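Local coordinates for lipoprotein, putative (Bacillus anthracis, PDB 4NOH), which is of unknown function but belongs to an uncharacterised bacterial lipoprotein family and may bind lipid, at residues A[50-55]-A[73-78]; A[94-99]-A[128-133]. All blocks are in the same frame, centred on the assembly; numbering follows the deposited sequence.

Interaction 1 of 2, residues A[50-55]-A[73-78]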
loop_
_atom_site.group_PDB
_atom_site.type_symbol
_atom_site.label_atom_id
_atom_site.label_comp_id
_atom_site.label_asym_id
_atom_site.label_seq_id
_atom_site.Cartn_x
_atom_site.Cartn_y
_atom_site.Cartn_z
ATOM N N THR A 50 3.737 -12.628 -1.264
ATOM C CA THR A 50 3.984 -12.521 -2.679
ATOM C C THR A 50 3.756 -11.087 -3.157
ATOM O O THR A 50 4.543 -10.541 -3.917
ATOM C CB THR A 50 3.153 -13.558 -3.438
ATOM O OG1 THR A 50 3.673 -14.862 -3.149
ATOM C CG2 THR A 50 3.237 -13.353 -4.907
ATOM N N THR A 51 2.686 -10.478 -2.690
ATOM C CA THR A 51 2.344 -9.123 -3.067
ATOM C C THR A 51 3.342 -8.139 -2.504
ATOM O O THR A 51 3.816 -7.224 -3.211
ATOM C CB THR A 51 0.935 -8.772 -2.589
ATOM O OG1 THR A 51 -0.020 -9.601 -3.286
ATOM C CG2 THR A 51 0.597 -7.291 -2.822
ATOM N N ALA A 52 3.665 -8.289 -1.226
ATOM C CA ALA A 52 4.621 -7.365 -0.618
ATOM C C ALA A 52 5.997 -7.412 -1.282
ATOM O O ALA A 52 6.654 -6.383 -1.464
ATOM C CB ALA A 52 4.701 -7.567 0.907
ATOM N N GLU A 53 6.424 -8.605 -1.692
ATOM C CA GLU A 53 7.692 -8.742 -2.413
ATOM C C GLU A 53 7.627 -7.939 -3.705
ATOM O O GLU A 53 8.590 -7.277 -4.108
ATOM C CB GLU A 53 7.987 -10.201 -2.730
ATOM C CG GLU A 53 8.460 -11.019 -1.540
ATOM C CD GLU A 53 8.778 -12.474 -1.901
ATOM O OE1 GLU A 53 8.145 -13.057 -2.831
ATOM O OE2 GLU A 53 9.666 -13.057 -1.254
ATOM N N LYS A 54 6.481 -8.012 -4.374
ATOM C CA LYS A 54 6.333 -7.246 -5.637
ATOM C C LYS A 54 6.343 -5.731 -5.372
ATOM O O LYS A 54 6.891 -4.964 -6.166
ATOM C CB LYS A 54 5.085 -7.708 -6.388
ATOM C CG LYS A 54 5.243 -9.112 -6.962
ATOM C CD LYS A 54 3.939 -9.694 -7.469
ATOM C CE LYS A 54 4.155 -11.070 -8.085
ATOM N NZ LYS A 54 2.854 -11.708 -8.369
HETATM N N MSE A 55 5.733 -5.297 -4.280
HETATM C CA MSE A 55 5.782 -3.884 -3.903
HETATM C C MSE A 55 7.222 -3.450 -3.642
HETATM O O MSE A 55 7.615 -2.345 -4.025
HETATM C CB MSE A 55 4.966 -3.603 -2.644
HETATM C CG MSE A 55 3.514 -3.682 -2.952
HETATM SE SE MSE A 55 2.493 -2.833 -1.485
HETATM C CE MSE A 55 2.557 -0.981 -2.123
ATOM N N LYS A 73 14.793 -2.382 0.676
ATOM C CA LYS A 73 15.395 -3.167 -0.395
ATOM C C LYS A 73 15.083 -4.644 -0.296
ATOM O O LYS A 73 15.266 -5.386 -1.251
ATOM C CB LYS A 73 16.905 -2.914 -0.417
ATOM C CG LYS A 73 17.247 -1.459 -0.691
ATOM C CD LYS A 73 16.539 -1.006 -1.975
ATOM C CE LYS A 73 16.772 0.456 -2.325
ATOM N NZ LYS A 73 15.997 0.812 -3.547
ATOM N N ALA A 74 14.593 -5.063 0.859
ATOM C CA ALA A 74 14.219 -6.449 1.066
ATOM C C ALA A 74 13.037 -6.463 1.980
ATOM O O ALA A 74 12.872 -5.580 2.815
ATOM C CB ALA A 74 15.361 -7.221 1.694
ATOM N N LEU A 75 12.180 -7.451 1.807
ATOM C CA LEU A 75 11.062 -7.599 2.695
ATOM C C LEU A 75 11.558 -8.441 3.850
ATOM O O LEU A 75 12.227 -9.457 3.614
ATOM C CB LEU A 75 9.940 -8.352 2.003
ATOM C CG LEU A 75 8.652 -8.465 2.791
ATOM C CD1 LEU A 75 7.973 -7.108 2.907
ATOM C CD2 LEU A 75 7.758 -9.464 2.078
ATOM N N PRO A 76 11.252 -8.045 5.092
ATOM C CA PRO A 76 11.661 -8.919 6.192
ATOM C C PRO A 76 11.060 -10.313 6.066
ATOM O O PRO A 76 10.000 -10.493 5.446
ATOM C CB PRO A 76 11.050 -8.239 7.413
ATOM C CG PRO A 76 10.964 -6.810 7.036
ATOM C CD PRO A 76 10.611 -6.814 5.585
ATOM N N ALA A 77 11.702 -11.282 6.688
ATOM C CA ALA A 77 11.214 -12.644 6.683
ATOM C C ALA A 77 9.767 -12.727 7.165
ATOM O O ALA A 77 9.384 -12.074 8.167
ATOM C CB ALA A 77 12.090 -13.525 7.556
ATOM N N ILE A 78 8.980 -13.502 6.419
ATOM C CA ILE A 78 7.584 -13.761 6.708
ATOM C C ILE A 78 7.410 -15.260 6.767
ATOM O O ILE A 78 7.919 -15.968 5.909
ATOM C CB ILE A 78 6.657 -13.299 5.549
ATOM C CG1 ILE A 78 6.963 -11.879 5.077
ATOM C CG2 ILE A 78 5.186 -13.489 5.943
ATOM C CD1 ILE A 78 6.668 -10.829 6.091
#
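Leu75 of the loop 73-78 meets Ala52 and Glu53 of helix 49-57, and the closest alpha-carbon pair, Glu53 CA to Leu75 CA at 6.2 Å, places the backbones near enough for side chains to touch. Along the loop, the side chain of Lys73 lies on Asn59, beyond the helix. Leu75 then points its side chain toward the helix: chi1 of -175°, with CG anti to the backbone N, carries CG out toward it, and chi2 of 69° sets the two methyls so that both reach Ala52. Leu75 CD2 rests on Ala52 CB at 3.8 Å, and Leu75 CD1 comes to 3.9 Å of the same Ala52 CB, so the alanine methyl faces the fork of the leucine. Leu75 CD2 also reaches Glu53 CG at 4.0 Å, where the two side chains cross at roughly a right angle. Because Glu53 is extended past CG (chi2 -179°), its carboxylate runs on beyond the leucine, with Glu53 OE2 still 5.3 Å from Leu75 CD2. Further along, Pro76 and Ile78 turn to Ile84 of strand 84-86. Ala52, a buried helix position, is in contact with both Met47 of strand 42-48 and Leu75. With 119 Å² buried and every close approach carbon to carbon, the chemistry is that of apolar van der Waals packing, without a polar bond to fix its direction: one leucine fork closes over an alanine, while solvent-exposed Glu53 lends its methylene and holds its carboxylate off the leucine.

Interaction 2 of 2, residues A[94-99]-A[128-133]; sequences VVIDGK and AKISEP
Ile96 overlaps Ile130 through one methyl each, Ile96 CG2 lying 3.9 Å from Ile130 CD1. Ile96 opens the two-residue loop of a 2:2 beta-hairpin: a type I' turn runs from Ile96 to Lys99, with Ile96 N bonded to Lys99 O at 2.8 Å and Lys99 N to Ile96 O at 2.9 Å. Asp97 and Gly98 occupy the two corners, both at positive phi (55° and 74°), as this turn requires. The hairpin links strand 95-96, at one edge of the large mixed sheet, to strand 99-103, and its tip leans against the loop that follows helix 124-128. The apolar half of the contact is rooted in the sheet, since Ile96 and Ile130 both pack on Ile46 of strand 42-48. Ile130 reaches Ile96 with its distal methyl, CG1 standing beside the backbone N and the chain extended beyond it.

The turn's outer half is polar but not bonded across. Asp97, with CG anti to its own N (chi1 -160°), points its side chain at the loop, crossing that of Lys129 at about a right angle, and Asp97 OD2 comes 3.8 Å from Lys129 CB and 4.1 Å from Ile130 CG1. The carboxylate thus meets the base of the lysine rather than its ammonium group, which forms a salt bridge with Glu126; any attraction between the two charges is probably long-range, Asp97 OD2 to Lys129 NZ being 5.4 Å. Two acceptors also lie close together here, Asp97 OD2 and Lys129 O, 3.6 Å apart.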
loop_
_atom_site.group_PDB
_atom_site.type_symbol
_atom_site.label_atom_id
_atom_site.label_comp_id
_atom_site.label_asym_id
_atom_site.label_seq_id
_atom_site.Cartn_x
_atom_site.Cartn_y
_atom_site.Cartn_z
ATOM N N VAL A 94 -0.511 -6.462 18.027
ATOM C CA VAL A 94 -1.380 -6.463 16.866
ATOM C C VAL A 94 -1.708 -7.909 16.533
ATOM O O VAL A 94 -0.814 -8.668 16.168
ATOM C CB VAL A 94 -0.716 -5.761 15.660
ATOM C CG1 VAL A 94 -1.574 -5.862 14.419
ATOM C CG2 VAL A 94 -0.480 -4.309 16.017
ATOM N N VAL A 95 -2.982 -8.280 16.697
ATOM C CA VAL A 95 -3.457 -9.624 16.410
ATOM C C VAL A 95 -4.405 -9.590 15.231
ATOM O O VAL A 95 -5.391 -8.852 15.222
ATOM C CB VAL A 95 -4.182 -10.249 17.608
ATOM C CG1 VAL A 95 -4.705 -11.632 17.248
ATOM C CG2 VAL A 95 -3.238 -10.318 18.787
ATOM N N ILE A 96 -4.077 -10.394 14.235
ATOM C CA ILE A 96 -4.857 -10.496 13.020
ATOM C C ILE A 96 -5.219 -11.954 12.815
ATOM O O ILE A 96 -4.343 -12.819 12.723
ATOM C CB ILE A 96 -4.070 -9.933 11.815
ATOM C CG1 ILE A 96 -3.772 -8.458 12.057
ATOM C CG2 ILE A 96 -4.843 -10.123 10.512
ATOM C CD1 ILE A 96 -2.965 -7.817 10.968
ATOM N N ASP A 97 -6.521 -12.227 12.821
ATOM C CA ASP A 97 -7.034 -13.576 12.637
ATOM C C ASP A 97 -6.401 -14.527 13.676
ATOM O O ASP A 97 -5.971 -15.633 13.352
ATOM C CB ASP A 97 -6.755 -14.023 11.189
ATOM C CG ASP A 97 -7.644 -15.172 10.738
ATOM O OD1 ASP A 97 -8.694 -15.421 11.386
ATOM O OD2 ASP A 97 -7.313 -15.811 9.712
ATOM N N GLY A 98 -6.332 -14.060 14.924
ATOM C CA GLY A 98 -5.757 -14.825 16.033
ATOM C C GLY A 98 -4.239 -14.962 16.063
ATOM O O GLY A 98 -3.703 -15.667 16.922
ATOM N N LYS A 99 -3.540 -14.266 15.163
ATOM C CA LYS A 99 -2.082 -14.345 15.073
ATOM C C LYS A 99 -1.426 -13.001 15.440
ATOM O O LYS A 99 -1.820 -11.965 14.913
ATOM C CB LYS A 99 -1.684 -14.706 13.644
ATOM C CG LYS A 99 -2.259 -16.029 13.132
ATOM C CD LYS A 99 -1.692 -17.212 13.877
ATOM C CE LYS A 99 -2.210 -18.513 13.288
ATOM N NZ LYS A 99 -1.591 -19.687 13.953
ATOM N N ALA A 128 -5.014 -16.089 2.840
ATOM C CA ALA A 128 -6.151 -16.742 2.215
ATOM C C ALA A 128 -7.297 -16.918 3.193
ATOM O O ALA A 128 -8.439 -17.003 2.787
ATOM C CB ALA A 128 -5.734 -18.092 1.632
ATOM N N LYS A 129 -6.975 -16.978 4.473
ATOM C CA LYS A 129 -7.959 -17.213 5.520
ATOM C C LYS A 129 -8.581 -15.945 6.079
ATOM O O LYS A 129 -9.517 -16.021 6.888
ATOM C CB LYS A 129 -7.288 -17.996 6.659
ATOM C CG LYS A 129 -6.696 -19.318 6.191
ATOM C CD LYS A 129 -6.122 -20.186 7.314
ATOM C CE LYS A 129 -5.040 -19.486 8.111
ATOM N NZ LYS A 129 -4.414 -20.337 9.163
ATOM N N ILE A 130 -8.064 -14.779 5.682
ATOM C CA ILE A 130 -8.558 -13.498 6.216
ATOM C C ILE A 130 -9.835 -13.097 5.464
ATOM O O ILE A 130 -9.858 -13.062 4.230
ATOM C CB ILE A 130 -7.449 -12.432 6.138
ATOM C CG1 ILE A 130 -6.293 -12.866 7.030
ATOM C CG2 ILE A 130 -7.957 -11.076 6.598
ATOM C CD1 ILE A 130 -5.132 -11.914 7.011
ATOM N N SER A 131 -10.914 -12.833 6.194
ATOM C CA SER A 131 -12.195 -12.554 5.549
ATOM C C SER A 131 -12.478 -11.111 5.121
ATOM O O SER A 131 -13.457 -10.895 4.377
ATOM C CB SER A 131 -13.327 -13.046 6.455
ATOM O OG SER A 131 -13.286 -12.335 7.659
ATOM N N GLU A 132 -11.632 -10.165 5.569
ATOM C CA GLU A 132 -11.736 -8.716 5.315
ATOM C C GLU A 132 -11.859 -8.347 3.847
ATOM O O GLU A 132 -11.330 -9.055 2.976
ATOM C CB GLU A 132 -10.518 -7.967 5.893
ATOM C CG GLU A 132 -10.626 -7.509 7.345
ATOM C CD GLU A 132 -10.681 -8.625 8.368
ATOM O OE1 GLU A 132 -11.140 -8.352 9.495
ATOM O OE2 GLU A 132 -10.276 -9.767 8.066
ATOM N N PRO A 133 -12.499 -7.189 3.581
ATOM C CA PRO A 133 -12.726 -6.759 2.217
ATOM C C PRO A 133 -11.431 -6.512 1.462
ATOM O O PRO A 133 -10.485 -5.927 2.002
ATOM C CB PRO A 133 -13.548 -5.462 2.362
ATOM C CG PRO A 133 -13.383 -5.020 3.774
ATOM C CD PRO A 133 -13.006 -6.219 4.580
#

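In the fold
Read from the N terminus, the chain passes through helix 49-57, then strands 61-65 and 68-71, before the loop 73-78 returns to that helix and closes interaction 1. Only afterwards does the chain enter the hairpin at 94-99; after 28 intervening residues, beyond strand 118-122 and helix 124-128, the loop 128-133 closes interaction 2. The two loops are therefore in series, neither nested nor crossed, and their centres lie about 18 Å apart, with nearest atoms about 10 Å from each other. Interaction 1 ties helix 49-57 to the link into strand 84-86, and interaction 2 ties a sheet-edge hairpin to the approach to strand 134-142. Strand 42-48 underlies both, through Met47 and Ile46.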